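Local coordinates for uncharacterized protein (Bacillus cereus, PDB 5F2H) that is of unknown function but has an alpha/beta hydrolase fold and probably acts as a hydrolase, at residues 129-134 against 199-204; 222-227 against 249-254; 141-146 against 160-165. One frame throughout, in Å; residues are numbered along the deposited sequence.

Contact 1. Residues 129-134 against 199-204; sequences KEKLFI and GESVII
Lys-129 and Glu-130 lead into strand 131-136, which runs beside strand 202-207 in the parallel sheet of the alpha/beta hydrolase fold. At Lys-129 the carboxylate of Glu-200 lies against the backbone, brought round by a bend at chi2 (69°). Glu-130 accepts from Glu-200 N through its carbonyl O at 3.2 Å, while its side chain, extended beyond CG, passes over Gly-199 with CG 3.5 Å from Gly-199 CA. The chain of Lys-131 brings CE alongside CB of Ser-201, whose OG is bonded to Tyr-158 of strand 158-164, beyond strand 131-136. Leu-132 grips the partner strand twice: its N donates almost straight to Ser-201 O at 3.0 Å (N-H...O 172°), and its O receives Ile-203 N. Phe-133 has CG anti to the backbone N, which lays its ring obliquely against Ile-203, CE2 meeting CG2 at 3.7 Å; Ile-203 O sits over one ring face, toward the rim. Ile-134 N donates to Ile-203 O at 3.0 Å, and its CB meets CG1 of Ile-204. Main-chain bonding thus sets the parallel register, whereas the carboxylates of Glu-130 and Glu-200 would probably repel weakly, an effect the Lys-129 ammonium may offset.

Contact 2. Residues 222-227 against 249-254; sequences DIDVDG and QDKNIK
Ile-253 lays its branched side chain along the backbone of 225-227, at the N-terminal ends of the adjacent inner strands 227-231 and 254-260 in the parallel sheet of the alpha/beta hydrolase fold. With CG1 anti to its own carbonyl carbon (chi1 -54°), the two branches part: CG2 rests 3.6 Å from Gly-227 CA and equally near Asp-226 O, while CG1 and CD1 lie against Val-225 O. The isoleucine therefore meets main chain rather than side chains. Val-225 turns instead to Val-202 and Ile-204 of the neighbouring strand 202-207. One step on, Gly-227 and Lys-254 form a parallel bridge, their CA atoms 4.7 Å apart, and the backbone of Lys-254 bonds on to Phe-228. The lysine chain, nearly fully extended, carries its amino group away from Gly-227 to Ser-315 OG and makes a cation-pi contact with Tyr-310. On the loop side the chain of Lys-251, bent at every torsion, curls its amino group toward Asp-224. The opposite charges there stay beyond salt-bridge range and would give only a modest attraction, with Lys-251 NZ 4.3 Å from Asp-224 OD1.

Contact 3. Residues 141-146 against 160-165; sequences ENIAIV and LALPQS
Apolar packing carries this contact, in which the first turn of helix 143-150 lies against strand 158-164. Ile-143 points at the strand and fits between the Leu-162 side chain and the CB end of Gln-164: CG2, anti to the backbone N, meets Leu-162 CD1 at 3.8 Å, the two side chains crossing obliquely, while CG1 lies 3.9 Å from Gln-164 CB. CD1 reaches on to Leu-162 O. A turn further along, Val-146 touches the same leucine methyl more loosely, CG1 to CD1 at 4.4 Å, so that Leu-162 sits against two residues on one side of the helix. Gln-164, its CG anti to the backbone N (chi1 -167°) and its chain extended, crosses Ile-143 at about a right angle and rests OE1 beside Asn-142 CB in van der Waals contact at 3.3 Å. The polar interaction is the N-cap: Asn-142 OD1 receives Ile-145 N at 3.0 Å, nearly along the C=O axis, with CG in the crowded position between N and C (chi1 55°). Its ND2 is taken by Asp-172 O, so both ends of the amide are held and its rotation fixed. The pair belongs to a beta-alpha-beta crossover in which helix 143-150 links strand 131-136 to strand 158-164; on its other edge strand 158-164 pairs antiparallel with a strand of the second subunit, and Phe-174 of strand 173-174 packs on both Asn-142 and Gln-164.

How the contacts relate
All three contacts belong to one parallel sheet, read across as 158-164, 131-136, 202-207, 227-231, 254-260, 284-289. Contact 1 pairs two adjoining strands inside it, contact 2 marks the start of the next two, and contact 3 packs a helix on the strand outermost within the chain. Centres of contacts 1 and 2 are about 12 Å apart, joined by probable backbone bonds from Val-202 and Ile-204 to Asp-226 and Gly-227; contacts 1 and 3 are about 17 Å apart, meeting where Phe-133 O faces Ala-161 N. Contact 3 falls between the segments of contact 1 in sequence, and contact 2 follows both. They follow one sheet from the strand paired with the second subunit to 254-260, so hydrolase core and dimer interface share it.

Contact 1. Residues 129-134 against 199-204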
loop_
_atom_site.group_PDB
_atom_site.type_symbol
_atom_site.label_atom_id
_atom_site.label_comp_id
_atom_site.label_asym_id
_atom_site.label_seq_id
_atom_site.Cartn_x
_atom_site.Cartn_y
_atom_site.Cartn_z
ATOM N N LYS B 129 -4.096 2.426 -0.645
ATOM C CA LYS B 129 -3.959 1.898 -1.997
ATOM C C LYS B 129 -4.302 0.409 -2.033
ATOM O O LYS B 129 -3.423 -0.442 -1.960
ATOM C CB LYS B 129 -2.526 2.103 -2.507
ATOM C CG LYS B 129 -2.090 3.552 -2.690
ATOM C CD LYS B 129 -0.707 3.636 -3.340
ATOM C CE LYS B 129 -0.704 3.088 -4.769
ATOM N NZ LYS B 129 0.643 3.096 -5.402
ATOM N N GLU B 130 -5.587 0.113 -2.143
ATOM C CA GLU B 130 -6.083 -1.270 -2.190
ATOM C C GLU B 130 -5.854 -1.927 -3.569
ATOM O O GLU B 130 -6.357 -1.442 -4.589
ATOM C CB GLU B 130 -7.575 -1.278 -1.834
ATOM C CG GLU B 130 -8.398 -0.405 -2.776
ATOM C CD GLU B 130 -9.846 -0.236 -2.375
ATOM O OE1 GLU B 130 -10.658 0.198 -3.233
ATOM O OE2 GLU B 130 -10.169 -0.519 -1.203
ATOM N N LYS B 131 -5.099 -3.025 -3.595
ATOM C CA LYS B 131 -4.797 -3.752 -4.836
ATOM C C LYS B 131 -5.653 -5.021 -4.896
ATOM O O LYS B 131 -5.941 -5.622 -3.862
ATOM C CB LYS B 131 -3.300 -4.091 -4.894
ATOM C CG LYS B 131 -2.417 -2.847 -4.788
ATOM C CD LYS B 131 -0.902 -3.069 -4.745
ATOM C CE LYS B 131 -0.339 -3.620 -6.043
ATOM N NZ LYS B 131 1.147 -3.769 -6.016
ATOM N N LEU B 132 -6.071 -5.427 -6.095
ATOM C CA LEU B 132 -6.905 -6.619 -6.233
ATOM C C LEU B 132 -6.314 -7.626 -7.167
ATOM O O LEU B 132 -5.688 -7.271 -8.145
ATOM C CB LEU B 132 -8.300 -6.253 -6.750
ATOM C CG LEU B 132 -9.258 -7.422 -7.026
ATOM C CD1 LEU B 132 -9.480 -8.307 -5.809
ATOM C CD2 LEU B 132 -10.598 -6.896 -7.498
ATOM N N PHE B 133 -6.499 -8.898 -6.842
ATOM C CA PHE B 133 -6.011 -9.978 -7.669
ATOM C C PHE B 133 -7.133 -11.006 -7.738
ATOM O O PHE B 133 -7.622 -11.467 -6.711
ATOM C CB PHE B 133 -4.788 -10.631 -7.069
ATOM C CG PHE B 133 -4.137 -11.616 -7.982
ATOM C CD1 PHE B 133 -4.774 -12.793 -8.317
ATOM C CD2 PHE B 133 -2.863 -11.399 -8.446
ATOM C CE1 PHE B 133 -4.155 -13.727 -9.127
ATOM C CE2 PHE B 133 -2.240 -12.313 -9.268
ATOM C CZ PHE B 133 -2.874 -13.486 -9.599
ATOM N N ILE B 134 -7.541 -11.380 -8.944
ATOM C CA ILE B 134 -8.602 -12.345 -9.052
ATOM C C ILE B 134 -8.067 -13.591 -9.712
ATOM O O ILE B 134 -7.527 -13.520 -10.800
ATOM C CB ILE B 134 -9.745 -11.812 -9.888
ATOM C CG1 ILE B 134 -10.096 -10.406 -9.449
ATOM C CG2 ILE B 134 -10.927 -12.742 -9.777
ATOM C CD1 ILE B 134 -11.254 -9.807 -10.232
ATOM N N GLY B 199 -10.443 0.419 -6.268
ATOM C CA GLY B 199 -9.009 0.210 -6.127
ATOM C C GLY B 199 -8.150 0.675 -7.286
ATOM O O GLY B 199 -8.651 1.088 -8.341
ATOM N N GLU B 200 -6.839 0.598 -7.056
ATOM C CA GLU B 200 -5.821 0.992 -8.028
ATOM C C GLU B 200 -5.431 -0.146 -8.980
ATOM O O GLU B 200 -6.073 -0.331 -10.017
ATOM C CB GLU B 200 -4.572 1.565 -7.326
ATOM C CG GLU B 200 -4.766 2.843 -6.509
ATOM C CD GLU B 200 -5.595 2.679 -5.239
ATOM O OE1 GLU B 200 -5.852 1.536 -4.816
ATOM O OE2 GLU B 200 -5.953 3.706 -4.625
ATOM N N SER B 201 -4.413 -0.927 -8.628
ATOM C CA SER B 201 -3.955 -2.012 -9.493
ATOM C C SER B 201 -4.838 -3.253 -9.456
ATOM O O SER B 201 -5.327 -3.636 -8.395
ATOM C CB SER B 201 -2.520 -2.406 -9.123
ATOM O OG SER B 201 -2.050 -3.473 -9.938
ATOM N N VAL B 202 -5.021 -3.888 -10.620
ATOM C CA VAL B 202 -5.823 -5.120 -10.736
ATOM C C VAL B 202 -5.173 -6.131 -11.702
ATOM O O VAL B 202 -4.906 -5.826 -12.861
ATOM C CB VAL B 202 -7.254 -4.841 -11.204
ATOM C CG1 VAL B 202 -8.044 -6.138 -11.294
ATOM C CG2 VAL B 202 -7.938 -3.870 -10.258
ATOM N N ILE B 203 -4.911 -7.332 -11.207
ATOM C CA ILE B 203 -4.305 -8.386 -11.997
ATOM C C ILE B 203 -5.235 -9.576 -11.946
ATOM O O ILE B 203 -5.691 -9.937 -10.859
ATOM C CB ILE B 203 -2.960 -8.829 -11.377
ATOM C CG1 ILE B 203 -1.976 -7.654 -11.332
ATOM C CG2 ILE B 203 -2.378 -10.019 -12.138
ATOM C CD1 ILE B 203 -0.628 -7.986 -10.719
ATOM N N ILE B 204 -5.510 -10.204 -13.087
ATOM C CA ILE B 204 -6.367 -11.381 -13.064
ATOM C C ILE B 204 -5.566 -12.589 -13.509
ATOM O O ILE B 204 -4.820 -12.525 -14.465
ATOM C CB ILE B 204 -7.668 -11.247 -13.856
ATOM C CG1 ILE B 204 -8.527 -12.491 -13.623
ATOM C CG2 ILE B 204 -7.381 -11.058 -15.334
ATOM C CD1 ILE B 204 -9.930 -12.397 -14.168
#

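Contact 2. Residues 222-227 against 249-254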
loop_
_atom_site.group_PDB
_atom_site.type_symbol
_atom_site.label_atom_id
_atom_site.label_comp_id
_atom_site.label_asym_id
_atom_site.label_seq_id
_atom_site.Cartn_x
_atom_site.Cartn_y
_atom_site.Cartn_z
ATOM N N ASP B 222 -15.201 -6.068 -19.915
ATOM C CA ASP B 222 -16.112 -6.222 -18.794
ATOM C C ASP B 222 -15.369 -6.066 -17.495
ATOM O O ASP B 222 -15.979 -6.077 -16.425
ATOM C CB ASP B 222 -16.842 -7.566 -18.856
ATOM C CG ASP B 222 -17.937 -7.592 -19.910
ATOM O OD1 ASP B 222 -18.374 -6.505 -20.357
ATOM O OD2 ASP B 222 -18.425 -8.693 -20.231
ATOM N N ILE B 223 -14.053 -5.899 -17.600
ATOM C CA ILE B 223 -13.196 -5.746 -16.451
ATOM C C ILE B 223 -11.905 -5.046 -16.815
ATOM O O ILE B 223 -11.246 -5.441 -17.757
ATOM C CB ILE B 223 -12.837 -7.117 -15.872
ATOM C CG1 ILE B 223 -14.051 -7.701 -15.183
ATOM C CG2 ILE B 223 -11.735 -6.994 -14.833
ATOM C CD1 ILE B 223 -13.744 -8.990 -14.467
ATOM N N ASP B 224 -11.541 -4.026 -16.051
ATOM C CA ASP B 224 -10.325 -3.285 -16.294
ATOM C C ASP B 224 -9.199 -3.943 -15.495
ATOM O O ASP B 224 -9.262 -4.020 -14.264
ATOM C CB ASP B 224 -10.553 -1.836 -15.865
ATOM C CG ASP B 224 -9.478 -0.891 -16.374
ATOM O OD1 ASP B 224 -8.642 -1.313 -17.204
ATOM O OD2 ASP B 224 -9.503 0.296 -15.983
ATOM N N VAL B 225 -8.169 -4.399 -16.204
ATOM C CA VAL B 225 -7.027 -5.081 -15.615
ATOM C C VAL B 225 -5.696 -4.524 -16.072
ATOM O O VAL B 225 -5.536 -4.139 -17.210
ATOM C CB VAL B 225 -7.099 -6.565 -16.010
ATOM C CG1 VAL B 225 -5.790 -7.280 -15.850
ATOM C CG2 VAL B 225 -8.192 -7.269 -15.237
ATOM N N ASP B 226 -4.731 -4.494 -15.166
ATOM C CA ASP B 226 -3.388 -4.001 -15.468
ATOM C C ASP B 226 -2.494 -5.095 -16.045
ATOM O O ASP B 226 -1.509 -4.800 -16.697
ATOM C CB ASP B 226 -2.735 -3.395 -14.221
ATOM C CG ASP B 226 -3.484 -2.172 -13.706
ATOM O OD1 ASP B 226 -4.647 -1.950 -14.122
ATOM O OD2 ASP B 226 -2.910 -1.439 -12.870
ATOM N N GLY B 227 -2.787 -6.352 -15.729
ATOM C CA GLY B 227 -2.006 -7.477 -16.240
ATOM C C GLY B 227 -2.733 -8.787 -16.032
ATOM O O GLY B 227 -3.754 -8.824 -15.375
ATOM N N GLN B 249 -3.565 -4.222 -27.085
ATOM C CA GLN B 249 -2.577 -3.237 -27.547
ATOM C C GLN B 249 -3.063 -1.801 -27.475
ATOM O O GLN B 249 -2.265 -0.884 -27.640
ATOM C CB GLN B 249 -2.098 -3.567 -28.972
ATOM C CG GLN B 249 -3.204 -3.708 -30.010
ATOM C CD GLN B 249 -2.686 -4.193 -31.347
ATOM O OE1 GLN B 249 -1.488 -4.130 -31.616
ATOM N NE2 GLN B 249 -3.591 -4.672 -32.196
ATOM N N ASP B 250 -4.352 -1.596 -27.206
ATOM C CA ASP B 250 -4.904 -0.235 -27.126
ATOM C C ASP B 250 -5.062 0.196 -25.660
ATOM O O ASP B 250 -5.348 1.358 -25.399
ATOM C CB ASP B 250 -6.191 -0.053 -27.979
ATOM C CG ASP B 250 -7.305 -0.999 -27.589
ATOM O OD1 ASP B 250 -7.101 -1.795 -26.666
ATOM O OD2 ASP B 250 -8.386 -0.966 -28.201
ATOM N N LYS B 251 -4.835 -0.723 -24.714
ATOM C CA LYS B 251 -4.939 -0.399 -23.276
ATOM C C LYS B 251 -3.650 -0.678 -22.486
ATOM O O LYS B 251 -3.601 -0.498 -21.265
ATOM C CB LYS B 251 -6.134 -1.090 -22.607
ATOM C CG LYS B 251 -7.491 -0.698 -23.176
ATOM C CD LYS B 251 -7.723 0.810 -23.179
ATOM C CE LYS B 251 -7.603 1.472 -21.812
ATOM N NZ LYS B 251 -8.624 1.027 -20.829
ATOM N N ASN B 252 -2.603 -1.101 -23.188
ATOM C CA ASN B 252 -1.300 -1.378 -22.574
ATOM C C ASN B 252 -1.378 -2.310 -21.363
ATOM O O ASN B 252 -1.269 -1.858 -20.216
ATOM C CB ASN B 252 -0.648 -0.050 -22.158
ATOM C CG ASN B 252 -0.529 0.930 -23.314
ATOM O OD1 ASN B 252 -0.621 0.539 -24.475
ATOM N ND2 ASN B 252 -0.332 2.209 -23.000
ATOM N N ILE B 253 -1.570 -3.603 -21.627
ATOM C CA ILE B 253 -1.665 -4.610 -20.578
ATOM C C ILE B 253 -0.507 -5.591 -20.720
ATOM O O ILE B 253 -0.165 -5.990 -21.840
ATOM C CB ILE B 253 -2.975 -5.412 -20.688
ATOM C CG1 ILE B 253 -4.188 -4.481 -20.705
ATOM C CG2 ILE B 253 -3.066 -6.425 -19.557
ATOM C CD1 ILE B 253 -5.514 -5.194 -20.832
ATOM N N LYS B 254 0.092 -5.985 -19.595
ATOM C CA LYS B 254 1.220 -6.936 -19.603
ATOM C C LYS B 254 0.734 -8.348 -19.284
ATOM O O LYS B 254 -0.145 -8.532 -18.453
ATOM C CB LYS B 254 2.308 -6.504 -18.625
ATOM C CG LYS B 254 2.910 -5.141 -18.935
ATOM C CD LYS B 254 4.068 -4.805 -18.004
ATOM C CE LYS B 254 4.628 -3.414 -18.277
ATOM N NZ LYS B 254 5.774 -3.066 -17.390
#

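Contact 3. Residues 141-146 against 160-165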
loop_
_atom_site.group_PDB
_atom_site.type_symbol
_atom_site.label_atom_id
_atom_site.label_comp_id
_atom_site.label_asym_id
_atom_site.label_seq_id
_atom_site.Cartn_x
_atom_site.Cartn_y
_atom_site.Cartn_z
ATOM N N GLU B 141 -13.074 -27.859 -10.234
ATOM C CA GLU B 141 -12.383 -27.399 -9.064
ATOM C C GLU B 141 -13.331 -26.557 -8.222
ATOM O O GLU B 141 -14.536 -26.672 -8.349
ATOM C CB GLU B 141 -11.114 -26.618 -9.445
ATOM C CG GLU B 141 -10.042 -27.440 -10.134
ATOM C CD GLU B 141 -8.736 -26.666 -10.330
ATOM O OE1 GLU B 141 -8.621 -25.535 -9.812
ATOM O OE2 GLU B 141 -7.786 -27.211 -10.953
ATOM N N ASN B 142 -12.765 -25.764 -7.317
ATOM C CA ASN B 142 -13.525 -24.909 -6.443
ATOM C C ASN B 142 -12.552 -24.001 -5.747
ATOM O O ASN B 142 -11.365 -23.979 -6.089
ATOM C CB ASN B 142 -14.337 -25.748 -5.466
ATOM C CG ASN B 142 -13.476 -26.704 -4.705
ATOM O OD1 ASN B 142 -12.383 -26.348 -4.286
ATOM N ND2 ASN B 142 -13.984 -27.911 -4.463
ATOM N N ILE B 143 -13.029 -23.260 -4.763
ATOM C CA ILE B 143 -12.162 -22.337 -4.039
ATOM C C ILE B 143 -11.099 -23.026 -3.171
ATOM O O ILE B 143 -9.978 -22.527 -3.053
ATOM C CB ILE B 143 -12.976 -21.424 -3.120
ATOM C CG1 ILE B 143 -14.090 -20.741 -3.911
ATOM C CG2 ILE B 143 -12.060 -20.411 -2.444
ATOM C CD1 ILE B 143 -14.969 -19.850 -3.080
ATOM N N ALA B 144 -11.427 -24.147 -2.547
ATOM C CA ALA B 144 -10.438 -24.805 -1.701
ATOM C C ALA B 144 -9.222 -25.256 -2.500
ATOM O O ALA B 144 -8.081 -25.085 -2.076
ATOM C CB ALA B 144 -11.050 -25.996 -1.012
ATOM N N ILE B 145 -9.487 -25.811 -3.672
ATOM C CA ILE B 145 -8.450 -26.348 -4.551
ATOM C C ILE B 145 -7.544 -25.342 -5.245
ATOM O O ILE B 145 -6.387 -25.623 -5.526
ATOM C CB ILE B 145 -9.115 -27.206 -5.642
ATOM C CG1 ILE B 145 -9.765 -28.424 -4.988
ATOM C CG2 ILE B 145 -8.102 -27.657 -6.677
ATOM C CD1 ILE B 145 -10.540 -29.283 -5.959
ATOM N N VAL B 146 -8.062 -24.165 -5.522
ATOM C CA VAL B 146 -7.270 -23.166 -6.219
ATOM C C VAL B 146 -6.581 -22.178 -5.262
ATOM O O VAL B 146 -5.567 -21.610 -5.589
ATOM C CB VAL B 146 -8.166 -22.446 -7.267
ATOM C CG1 VAL B 146 -9.253 -21.642 -6.577
ATOM C CG2 VAL B 146 -7.337 -21.539 -8.162
ATOM N N LEU B 160 -6.959 -10.931 -2.344
ATOM C CA LEU B 160 -7.233 -12.046 -3.255
ATOM C C LEU B 160 -8.685 -12.433 -3.309
ATOM O O LEU B 160 -9.270 -12.822 -2.310
ATOM C CB LEU B 160 -6.394 -13.261 -2.843
ATOM C CG LEU B 160 -6.535 -14.602 -3.559
ATOM C CD1 LEU B 160 -6.315 -14.494 -5.052
ATOM C CD2 LEU B 160 -5.575 -15.616 -2.939
ATOM N N ALA B 161 -9.246 -12.364 -4.503
ATOM C CA ALA B 161 -10.622 -12.719 -4.718
ATOM C C ALA B 161 -10.609 -14.029 -5.472
ATOM O O ALA B 161 -9.920 -14.155 -6.478
ATOM C CB ALA B 161 -11.301 -11.663 -5.550
ATOM N N LEU B 162 -11.317 -15.024 -4.958
ATOM C CA LEU B 162 -11.393 -16.316 -5.619
ATOM C C LEU B 162 -12.857 -16.576 -5.945
ATOM O O LEU B 162 -13.633 -16.906 -5.058
ATOM C CB LEU B 162 -10.825 -17.434 -4.742
ATOM C CG LEU B 162 -9.343 -17.340 -4.352
ATOM C CD1 LEU B 162 -8.933 -18.495 -3.448
ATOM C CD2 LEU B 162 -8.451 -17.303 -5.572
ATOM N N PRO B 163 -13.247 -16.401 -7.218
ATOM C CA PRO B 163 -14.634 -16.635 -7.609
ATOM C C PRO B 163 -14.891 -18.097 -7.895
ATOM O O PRO B 163 -13.982 -18.805 -8.280
ATOM C CB PRO B 163 -14.783 -15.819 -8.900
ATOM C CG PRO B 163 -13.609 -14.893 -8.928
ATOM C CD PRO B 163 -12.520 -15.686 -8.273
ATOM N N GLN B 164 -16.114 -18.542 -7.669
ATOM C CA GLN B 164 -16.480 -19.915 -7.920
ATOM C C GLN B 164 -17.661 -19.903 -8.901
ATOM O O GLN B 164 -18.652 -19.168 -8.703
ATOM C CB GLN B 164 -16.880 -20.613 -6.631
ATOM C CG GLN B 164 -16.971 -22.120 -6.746
ATOM C CD GLN B 164 -17.350 -22.758 -5.416
ATOM O OE1 GLN B 164 -16.540 -23.435 -4.784
ATOM N NE2 GLN B 164 -18.524 -22.430 -4.928
ATOM N N SER B 165 -17.568 -20.738 -9.936
ATOM C CA SER B 165 -18.611 -20.805 -10.942
ATOM C C SER B 165 -19.877 -21.421 -10.402
ATOM O O SER B 165 -19.846 -22.297 -9.550
ATOM C CB SER B 165 -18.144 -21.617 -12.147
ATOM O OG SER B 165 -19.202 -21.769 -13.085
#